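Local coordinates for toll-like receptor 13 (PDB 4Z0C), which recognises bacterial 23S ribosomal RNA through its leucine-rich-repeat ectodomain, triggering innate immune signalling via MYD88 and TRAF6, at residues G494-L499 with K523-K528; F546-G551 with F571-N576; H263-M268 with Q287-N292. All coordinates share one frame; numbering follows the deposited sequence.

In the fold
Followed from the N terminus, the chain closes interaction 3 first (263-268 with 287-292), then interaction 1 (494-499 with 523-528), and interaction 2 last (546-551 with 571-576). The three run in series, none nested or crossed, each joining neighbouring turns of the leucine-rich-repeat solenoid. Interaction 3 encloses most of helix 268-275 and strand 283-285 and sits opposite interaction 2 about the chain centre, some 61 Å away between centres. Interaction 1 closes a loop around strand 500-502, interaction 2 one around strands 555-557 and 564-566. These two lie side by side, centres about 13 Å apart: L550 packs against L527 and the backbone of L524, so one leucine core continues from strand 476-478 past strand 555-557.

Interaction 1 of 3, residues G494-L499 with K523-K528; sequences GLEKLL and KLKSLK
L498 and L527 both carry CG anti to the backbone N (chi1 -165° and -159°), so their isobutyl groups lie side by side and point the same way. The S526 hydroxyl instead stands beside its own backbone N (chi1 -38°), and that rotation aims it across the contact at a carbonyl. S526 OG donates to E496 O at 2.6 Å, arriving in the carbonyl plane on a lone pair. The methyls L498 CD2 and L527 CD1 meet at 4.0 Å. A second leucine pair runs alongside, L495 CB resting 3.7 Å from L524 CD2. Both segments make a type I beta turn, L495-L498 and L524-L527, on consecutive leucine-rich-repeat turns; the buried leucines pack onto L477 and L501 of strands 476-478 and 500-502. Between the turns, water 1 donates to L495 O at 3.1 Å and to L498 O at 2.7 Å. The same water accepts from S526 N at 3.1 Å, so three backbone polar atoms share it. Toward the strands, K528 N bonds L499 O at 2.8 Å, again on an in-plane lone pair, where the parallel strands 500-502 and 529-531 begin. L499 packs tightly there: CD2 comes within 3.2 Å of S526 O, and the side chain runs alongside the K528 aliphatic chain. On the solvent-exposed side, the E496 carboxylate lies near the amines of K523 and K525 without touching them, which may favour its charged form.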
loop_
_atom_site.group_PDB
_atom_site.type_symbol
_atom_site.label_atom_id
_atom_site.label_comp_id
_atom_site.label_asym_id
_atom_site.label_seq_id
_atom_site.Cartn_x
_atom_site.Cartn_y
_atom_site.Cartn_z
ATOM N N GLY A 494 5.381 18.184 21.510
ATOM C CA GLY A 494 6.261 19.322 21.279
ATOM C C GLY A 494 6.113 20.084 19.966
ATOM O O GLY A 494 6.989 20.882 19.607
ATOM N N LEU A 495 5.013 19.861 19.253
ATOM C CA LEU A 495 4.919 20.372 17.896
ATOM C C LEU A 495 4.011 21.587 17.704
ATOM O O LEU A 495 3.253 21.648 16.745
ATOM C CB LEU A 495 4.474 19.231 16.975
ATOM C CG LEU A 495 5.407 18.018 16.993
ATOM C CD1 LEU A 495 4.927 16.910 16.069
ATOM C CD2 LEU A 495 6.807 18.441 16.625
ATOM N N GLU A 496 4.124 22.583 18.572
ATOM C CA GLU A 496 3.150 23.679 18.548
ATOM C C GLU A 496 3.345 24.650 17.381
ATOM O O GLU A 496 2.468 25.473 17.092
ATOM C CB GLU A 496 3.176 24.456 19.861
ATOM C CG GLU A 496 2.701 23.686 21.067
ATOM C CD GLU A 496 2.674 24.555 22.306
ATOM O OE1 GLU A 496 3.045 25.747 22.206
ATOM O OE2 GLU A 496 2.278 24.057 23.378
ATOM N N LYS A 497 4.487 24.518 16.705
ATOM C CA LYS A 497 4.843 25.380 15.600
ATOM C C LYS A 497 4.745 24.656 14.262
ATOM O O LYS A 497 5.070 25.227 13.216
ATOM C CB LYS A 497 6.251 25.928 15.800
ATOM C CG LYS A 497 6.356 27.067 16.803
ATOM C CD LYS A 497 7.809 27.547 16.920
ATOM C CE LYS A 497 7.947 28.736 17.864
ATOM N NZ LYS A 497 7.842 28.333 19.308
ATOM N N LEU A 498 4.330 23.392 14.298
ATOM C CA LEU A 498 4.192 22.591 13.073
ATOM C C LEU A 498 3.198 23.197 12.072
ATOM O O LEU A 498 2.075 23.575 12.448
ATOM C CB LEU A 498 3.769 21.161 13.404
ATOM C CG LEU A 498 3.960 20.183 12.242
ATOM C CD1 LEU A 498 5.446 19.920 11.985
ATOM C CD2 LEU A 498 3.227 18.884 12.480
ATOM N N LEU A 499 3.608 23.290 10.806
ATOM C CA LEU A 499 2.762 23.885 9.758
ATOM C C LEU A 499 2.123 22.844 8.857
ATOM O O LEU A 499 1.000 23.017 8.390
ATOM C CB LEU A 499 3.570 24.840 8.883
ATOM C CG LEU A 499 4.062 26.097 9.596
ATOM C CD1 LEU A 499 4.820 27.021 8.633
ATOM C CD2 LEU A 499 2.902 26.813 10.258
ATOM N N LYS A 523 -3.031 19.650 19.904
ATOM C CA LYS A 523 -1.933 20.557 20.249
ATOM C C LYS A 523 -1.293 21.267 19.045
ATOM O O LYS A 523 -0.458 22.156 19.210
ATOM C CB LYS A 523 -0.859 19.837 21.075
ATOM C CG LYS A 523 -0.864 20.159 22.580
ATOM C CD LYS A 523 -2.268 20.156 23.200
ATOM C CE LYS A 523 -2.841 21.568 23.384
ATOM N NZ LYS A 523 -2.110 22.367 24.407
ATOM N N LEU A 524 -1.694 20.885 17.837
ATOM C CA LEU A 524 -1.101 21.457 16.641
ATOM C C LEU A 524 -1.746 22.799 16.281
ATOM O O LEU A 524 -2.469 22.910 15.290
ATOM C CB LEU A 524 -1.220 20.471 15.489
ATOM C CG LEU A 524 -0.571 19.118 15.761
ATOM C CD1 LEU A 524 -0.806 18.180 14.584
ATOM C CD2 LEU A 524 0.917 19.253 16.075
ATOM N N LYS A 525 -1.441 23.826 17.063
ATOM C CA LYS A 525 -2.146 25.098 16.962
ATOM C C LYS A 525 -1.745 25.968 15.775
ATOM O O LYS A 525 -2.447 26.937 15.477
ATOM C CB LYS A 525 -2.020 25.884 18.269
ATOM C CG LYS A 525 -0.703 25.684 18.986
ATOM C CD LYS A 525 -0.719 26.289 20.387
ATOM C CE LYS A 525 -0.795 27.803 20.360
ATOM N NZ LYS A 525 -1.241 28.349 21.673
ATOM N N SER A 526 -0.643 25.639 15.095
ATOM C CA SER A 526 -0.211 26.432 13.925
ATOM C C SER A 526 -0.419 25.663 12.636
ATOM O O SER A 526 0.030 26.092 11.571
ATOM C CB SER A 526 1.271 26.814 13.984
ATOM O OG SER A 526 1.704 27.135 15.292
ATOM N N LEU A 527 -1.026 24.489 12.744
ATOM C CA LEU A 527 -1.124 23.598 11.596
ATOM C C LEU A 527 -1.910 24.235 10.458
ATOM O O LEU A 527 -3.022 24.718 10.661
ATOM C CB LEU A 527 -1.729 22.258 12.000
ATOM C CG LEU A 527 -1.395 21.141 11.016
ATOM C CD1 LEU A 527 0.096 20.868 11.049
ATOM C CD2 LEU A 527 -2.156 19.884 11.391
ATOM N N LYS A 528 -1.325 24.259 9.266
ATOM C CA LYS A 528 -2.002 24.830 8.106
ATOM C C LYS A 528 -2.427 23.775 7.082
ATOM O O LYS A 528 -3.426 23.958 6.380
ATOM C CB LYS A 528 -1.117 25.892 7.441
ATOM C CG LYS A 528 -0.550 26.894 8.442
ATOM C CD LYS A 528 -0.054 28.175 7.780
ATOM C CE LYS A 528 -0.391 29.378 8.651
ATOM N NZ LYS A 528 -1.816 29.314 9.122
HETATM O O HOH W 1 1.202 23.168 15.017
#

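Interaction 2 of 3, residues F546-G551 with F571-N576; sequences FFQGLG and FDPLIN. With NAG (2-acetamido-2-deoxy-beta-D-glucopyranose), chain R.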
loop_
_atom_site.group_PDB
_atom_site.type_symbol
_atom_site.label_atom_id
_atom_site.label_comp_id
_atom_site.label_asym_id
_atom_site.label_seq_id
_atom_site.Cartn_x
_atom_site.Cartn_y
_atom_site.Cartn_z
ATOM N N PHE A 546 -12.777 14.610 15.689
ATOM C CA PHE A 546 -11.494 14.304 15.089
ATOM C C PHE A 546 -10.635 15.532 14.804
ATOM O O PHE A 546 -9.403 15.454 14.910
ATOM C CB PHE A 546 -11.692 13.483 13.821
ATOM C CG PHE A 546 -10.459 12.747 13.377
ATOM C CD1 PHE A 546 -9.897 11.773 14.180
ATOM C CD2 PHE A 546 -9.872 13.025 12.143
ATOM C CE1 PHE A 546 -8.775 11.088 13.775
ATOM C CE2 PHE A 546 -8.758 12.340 11.718
ATOM C CZ PHE A 546 -8.197 11.378 12.538
ATOM N N PHE A 547 -11.272 16.661 14.477
ATOM C CA PHE A 547 -10.531 17.871 14.043
ATOM C C PHE A 547 -10.423 19.010 15.056
ATOM O O PHE A 547 -9.987 20.111 14.721
ATOM C CB PHE A 547 -11.088 18.389 12.710
ATOM C CG PHE A 547 -10.943 17.404 11.598
ATOM C CD1 PHE A 547 -9.674 17.041 11.147
ATOM C CD2 PHE A 547 -12.053 16.809 11.028
ATOM C CE1 PHE A 547 -9.522 16.117 10.133
ATOM C CE2 PHE A 547 -11.912 15.881 10.011
ATOM C CZ PHE A 547 -10.639 15.542 9.557
ATOM N N GLN A 548 -10.815 18.723 16.286
ATOM C CA GLN A 548 -10.707 19.633 17.418
ATOM C C GLN A 548 -9.297 20.235 17.510
ATOM O O GLN A 548 -8.293 19.528 17.408
ATOM C CB GLN A 548 -11.027 18.848 18.699
ATOM C CG GLN A 548 -11.282 19.655 19.961
ATOM C CD GLN A 548 -12.679 20.237 20.026
ATOM O OE1 GLN A 548 -13.499 20.030 19.127
ATOM N NE2 GLN A 548 -12.963 20.965 21.103
ATOM N N GLY A 549 -9.230 21.549 17.683
ATOM C CA GLY A 549 -7.980 22.231 17.946
ATOM C C GLY A 549 -7.349 22.799 16.688
ATOM O O GLY A 549 -6.297 23.437 16.750
ATOM N N LEU A 550 -8.009 22.574 15.554
ATOM C CA LEU A 550 -7.448 22.916 14.253
ATOM C C LEU A 550 -8.035 24.194 13.612
ATOM O O LEU A 550 -8.296 24.239 12.407
ATOM C CB LEU A 550 -7.570 21.716 13.309
ATOM C CG LEU A 550 -6.577 20.581 13.609
ATOM C CD1 LEU A 550 -6.778 19.391 12.691
ATOM C CD2 LEU A 550 -5.160 21.103 13.471
ATOM N N GLY A 551 -8.220 25.231 14.423
ATOM C CA GLY A 551 -8.744 26.499 13.940
ATOM C C GLY A 551 -7.861 27.252 12.957
ATOM O O GLY A 551 -8.335 28.122 12.238
ATOM N N PHE A 571 -16.365 19.287 10.818
ATOM C CA PHE A 571 -15.647 20.447 10.289
ATOM C C PHE A 571 -15.856 21.730 11.095
ATOM O O PHE A 571 -15.268 22.755 10.778
ATOM C CB PHE A 571 -15.980 20.688 8.809
ATOM C CG PHE A 571 -15.471 19.607 7.897
ATOM C CD1 PHE A 571 -14.461 18.741 8.321
ATOM C CD2 PHE A 571 -16.005 19.440 6.633
ATOM C CE1 PHE A 571 -14.003 17.731 7.491
ATOM C CE2 PHE A 571 -15.552 18.431 5.797
ATOM C CZ PHE A 571 -14.555 17.576 6.225
ATOM N N ASP A 572 -16.659 21.668 12.152
ATOM C CA ASP A 572 -16.945 22.866 12.947
ATOM C C ASP A 572 -15.741 23.624 13.498
ATOM O O ASP A 572 -15.783 24.854 13.579
ATOM C CB ASP A 572 -17.944 22.571 14.064
ATOM C CG ASP A 572 -19.393 22.636 13.595
ATOM O OD1 ASP A 572 -19.632 22.645 12.363
ATOM O OD2 ASP A 572 -20.294 22.653 14.469
ATOM N N PRO A 573 -14.665 22.908 13.884
ATOM C CA PRO A 573 -13.492 23.651 14.364
ATOM C C PRO A 573 -12.705 24.344 13.257
ATOM O O PRO A 573 -11.929 25.241 13.574
ATOM C CB PRO A 573 -12.622 22.557 15.009
ATOM C CG PRO A 573 -13.572 21.435 15.312
ATOM C CD PRO A 573 -14.558 21.467 14.203
ATOM N N LEU A 574 -12.906 23.943 12.002
ATOM C CA LEU A 574 -12.074 24.407 10.888
ATOM C C LEU A 574 -12.455 25.776 10.318
ATOM O O LEU A 574 -12.739 25.900 9.125
ATOM C CB LEU A 574 -12.086 23.373 9.761
ATOM C CG LEU A 574 -11.704 21.934 10.120
ATOM C CD1 LEU A 574 -11.627 21.096 8.850
ATOM C CD2 LEU A 574 -10.378 21.876 10.899
ATOM N N ILE A 575 -12.452 26.809 11.152
ATOM C CA ILE A 575 -13.019 28.075 10.718
ATOM C C ILE A 575 -12.186 28.786 9.663
ATOM O O ILE A 575 -12.729 29.515 8.840
ATOM C CB ILE A 575 -13.338 29.033 11.897
ATOM C CG1 ILE A 575 -12.081 29.463 12.637
ATOM C CG2 ILE A 575 -14.347 28.418 12.836
ATOM C CD1 ILE A 575 -11.937 30.985 12.687
ATOM N N ASN A 576 -10.875 28.558 9.667
ATOM C CA ASN A 576 -10.011 29.166 8.671
ATOM C C ASN A 576 -9.760 28.330 7.426
ATOM O O ASN A 576 -8.921 28.679 6.610
ATOM C CB ASN A 576 -8.699 29.626 9.298
ATOM C CG ASN A 576 -8.838 30.973 9.977
ATOM O OD1 ASN A 576 -8.096 31.315 10.885
ATOM N ND2 ASN A 576 -9.813 31.742 9.536
HETATM C C1 NAG R . -6.463 33.986 10.877
HETATM C C2 NAG R . -6.123 33.361 12.223
HETATM C C3 NAG R . -5.809 34.425 13.263
HETATM C C4 NAG R . -4.878 35.521 12.747
HETATM C C5 NAG R . -5.233 35.979 11.335
HETATM C C6 NAG R . -4.125 36.884 10.785
HETATM C C7 NAG R . -7.121 31.564 13.557
HETATM C C8 NAG R . -8.370 31.143 14.269
HETATM N N2 NAG R . -7.247 32.573 12.693
HETATM O O3 NAG R . -5.207 33.786 14.364
HETATM O O4 NAG R . -4.937 36.644 13.609
HETATM O O5 NAG R . -5.437 34.871 10.472
HETATM O O6 NAG R . -4.007 38.058 11.565
HETATM O O7 NAG R . -6.062 30.976 13.771
#
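The carbonyl oxygen of F571 is the best-held polar atom, gripped by one full hydrogen bond: L574 N donates to F571 O at 2.9 Å, fastening the type I beta turn F571-L574 that presents P573. The carbonyl oxygen of P573 is held by two weaker contacts. I575 N gives P573 O a weak hydrogen bond at 2.9 Å, closing the inverse gamma turn centred on L574. From the other segment G551 CA sends a C-H toward P573 O at 3.4 Å, with an angle at the hydrogen of 144°. P573 packs against the F547-L550 type II beta turn: its CB touches F547 O at 3.6 Å, while its CG faces the Q548 side chain, which crosses at about a right angle. The F-x-x-L spacing of F547-L550 and F571-L574 recurs on these adjacent turns of the leucine-rich-repeat solenoid, and it lines up their phenylalanines beside one another. F547 and F571 point the same way, and F547 CE2 meets F571 CE1 at 3.8 Å, near the plane of the F571 ring. The planes stand 47° apart, an oblique pairing; F546, on a face of the F547 ring, packs edge-to-face with F521. L574 has CG beside its backbone N (chi1 -54°), which brings CD2 to 3.7 Å from L550 CB. L556 of strand 555-557 backs F547, F571 and L574, and L530 of strand 529-531 backs F547 and L550. At the far end G551, I575 and N576, a predicted N-glycosylation site, border a glycan.

Interaction 3 of 3, residues H263-M268 with Q287-N292; sequences HGHLDM and QKNVTN. With NAG (2-acetamido-2-deoxy-beta-D-glucopyranose), chain O.
The H265 imidazole is sandwiched: O6 of the N-acetylglucosamine sits over one face, 3.3 Å above the ring plane and offset toward its rim, while the T291 backbone lies over the centre of the opposite face. Amides flank the ring without lying parallel to it. The N289 amide crosses obliquely with its plane turned 79° from the ring, and the N292 amide is turned by 66°. Two N289 oxygens line the ring edge: H265 ND1 donates a weak but straight bond to N289 O at 3.4 Å (168° at the hydrogen), and H265 CE1 lies 3.2 Å from N289 OD1. The sugar is held by H265 N, which donates to its O6 at 2.9 Å. N289 ND2 donates to L261 O, which helps fix the amide rotation. C1 of the sugar lies 2.9 Å from N289 ND2, longer than a covalent bond in the model but consistent with attachment at N289, a predicted N-glycosylation site. In fold terms the segments belong to the consecutive repeats LRR 10 and LRR 11, and each runs into a helix: D267 is the N-cap of helix 268-275 and N292 that of helix 293-302, two helices also joined by the C272-C302 disulfide. Between the repeats, L266 N donates to V290 O at 2.8 Å, in the carbonyl plane on a lone pair; the same oxygen also receives a C-H from H265 CA. Next to this bond the L266 and V290 side chains cross obliquely, L266 CG meeting V290 CG2 at 3.7 Å. N313 of the following turn holds the V290 N-H through its OD1.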
loop_
_atom_site.group_PDB
_atom_site.type_symbol
_atom_site.label_atom_id
_atom_site.label_comp_id
_atom_site.label_asym_id
_atom_site.label_seq_id
_atom_site.Cartn_x
_atom_site.Cartn_y
_atom_site.Cartn_z
ATOM N N HIS A 263 36.673 2.037 -20.161
ATOM C CA HIS A 263 37.691 2.891 -20.762
ATOM C C HIS A 263 38.947 3.005 -19.884
ATOM O O HIS A 263 40.060 3.160 -20.383
ATOM C CB HIS A 263 37.131 4.265 -21.149
ATOM C CG HIS A 263 37.877 4.905 -22.278
ATOM N ND1 HIS A 263 38.965 5.730 -22.082
ATOM C CD2 HIS A 263 37.712 4.810 -23.618
ATOM C CE1 HIS A 263 39.428 6.127 -23.253
ATOM N NE2 HIS A 263 38.689 5.582 -24.202
ATOM N N GLY A 264 38.768 2.913 -18.573
ATOM C CA GLY A 264 39.907 2.820 -17.680
ATOM C C GLY A 264 40.476 4.147 -17.230
ATOM O O GLY A 264 40.045 5.203 -17.677
ATOM N N HIS A 265 41.462 4.077 -16.344
ATOM C CA HIS A 265 42.032 5.269 -15.729
ATOM C C HIS A 265 42.668 6.189 -16.768
ATOM O O HIS A 265 43.155 5.728 -17.802
ATOM C CB HIS A 265 43.100 4.880 -14.700
ATOM C CG HIS A 265 42.628 3.912 -13.661
ATOM N ND1 HIS A 265 41.301 3.572 -13.499
ATOM C CD2 HIS A 265 43.316 3.200 -12.739
ATOM C CE1 HIS A 265 41.192 2.699 -12.514
ATOM N NE2 HIS A 265 42.398 2.456 -12.034
ATOM N N LEU A 266 42.645 7.488 -16.489
ATOM C CA LEU A 266 43.356 8.467 -17.306
ATOM C C LEU A 266 44.796 8.556 -16.807
ATOM O O LEU A 266 45.063 8.307 -15.631
ATOM C CB LEU A 266 42.681 9.840 -17.216
ATOM C CG LEU A 266 41.304 10.058 -17.853
ATOM C CD1 LEU A 266 40.799 11.524 -17.692
ATOM C CD2 LEU A 266 41.313 9.651 -19.327
ATOM N N ASP A 267 45.713 8.929 -17.694
ATOM C CA ASP A 267 47.108 9.138 -17.327
ATOM C C ASP A 267 47.220 10.434 -16.531
ATOM O O ASP A 267 47.165 11.511 -17.112
ATOM C CB ASP A 267 47.948 9.244 -18.607
ATOM C CG ASP A 267 49.447 9.206 -18.341
ATOM O OD1 ASP A 267 49.894 9.820 -17.341
ATOM O OD2 ASP A 267 50.179 8.576 -19.150
ATOM N N MET A 268 47.396 10.343 -15.213
ATOM C CA MET A 268 47.439 11.554 -14.383
ATOM C C MET A 268 48.538 12.530 -14.767
ATOM O O MET A 268 48.429 13.726 -14.496
ATOM C CB MET A 268 47.557 11.228 -12.891
ATOM C CG MET A 268 46.251 10.896 -12.204
ATOM S SD MET A 268 44.939 12.077 -12.560
ATOM C CE MET A 268 44.045 11.104 -13.774
ATOM N N GLN A 287 34.657 11.387 -13.425
ATOM C CA GLN A 287 33.803 10.229 -13.178
ATOM C C GLN A 287 33.994 8.983 -14.040
ATOM O O GLN A 287 34.527 9.041 -15.141
ATOM C CB GLN A 287 32.335 10.639 -13.313
ATOM C CG GLN A 287 31.875 11.661 -12.321
ATOM C CD GLN A 287 30.373 11.837 -12.394
ATOM O OE1 GLN A 287 29.753 11.495 -13.405
ATOM N NE2 GLN A 287 29.771 12.307 -11.306
ATOM N N LYS A 288 33.494 7.860 -13.517
ATOM C CA LYS A 288 33.417 6.596 -14.250
ATOM C C LYS A 288 34.769 5.915 -14.474
ATOM O O LYS A 288 35.176 5.657 -15.604
ATOM C CB LYS A 288 32.597 6.718 -15.553
ATOM C CG LYS A 288 31.099 6.912 -15.304
ATOM C CD LYS A 288 30.272 6.852 -16.593
ATOM C CE LYS A 288 28.887 7.488 -16.416
ATOM N NZ LYS A 288 28.109 7.583 -17.693
ATOM N N ASN A 289 35.442 5.616 -13.370
ATOM C CA ASN A 289 36.614 4.755 -13.404
ATOM C C ASN A 289 37.761 5.444 -14.113
ATOM O O ASN A 289 38.504 4.863 -14.909
ATOM C CB ASN A 289 36.257 3.434 -14.076
ATOM C CG ASN A 289 37.351 2.427 -14.003
ATOM O OD1 ASN A 289 38.081 2.333 -13.011
ATOM N ND2 ASN A 289 37.505 1.680 -15.090
ATOM N N VAL A 290 37.901 6.710 -13.777
ATOM C CA VAL A 290 38.872 7.558 -14.414
ATOM C C VAL A 290 40.157 7.574 -13.552
ATOM O O VAL A 290 41.240 7.853 -14.041
ATOM C CB VAL A 290 38.216 8.951 -14.655
ATOM C CG1 VAL A 290 38.946 10.053 -13.932
ATOM C CG2 VAL A 290 38.124 9.233 -16.135
ATOM N N THR A 291 40.035 7.200 -12.283
ATOM C CA THR A 291 41.166 7.231 -11.358
ATOM C C THR A 291 41.016 6.238 -10.196
ATOM O O THR A 291 39.969 5.630 -10.020
ATOM C CB THR A 291 41.347 8.641 -10.757
ATOM O OG1 THR A 291 42.585 8.713 -10.034
ATOM C CG2 THR A 291 40.212 8.947 -9.797
ATOM N N ASN A 292 42.086 6.056 -9.432
ATOM C CA ASN A 292 42.020 5.373 -8.151
ATOM C C ASN A 292 42.505 6.280 -7.022
ATOM O O ASN A 292 42.709 7.465 -7.247
ATOM C CB ASN A 292 42.727 4.001 -8.161
ATOM C CG ASN A 292 44.215 4.066 -8.530
ATOM O OD1 ASN A 292 44.888 5.105 -8.421
ATOM N ND2 ASN A 292 44.745 2.912 -8.936
HETATM C C1 NAG O . 39.370 -0.224 -13.901
HETATM C C2 NAG O . 38.478 -1.147 -14.701
HETATM C C3 NAG O . 39.338 -2.373 -14.953
HETATM C C4 NAG O . 40.614 -1.946 -15.709
HETATM C C5 NAG O . 41.185 -0.575 -15.265
HETATM C C6 NAG O . 42.015 0.111 -16.346
HETATM C C7 NAG O . 36.068 -1.505 -14.586
HETATM C C8 NAG O . 34.870 -1.540 -13.693
HETATM N N2 NAG O . 37.243 -1.399 -13.982
HETATM O O3 NAG O . 38.579 -3.327 -15.662
HETATM O O4 NAG O . 41.608 -2.943 -15.541
HETATM O O5 NAG O . 40.199 0.364 -14.863
HETATM O O6 NAG O . 42.426 1.369 -15.859
HETATM O O7 NAG O . 35.929 -1.591 -15.799
#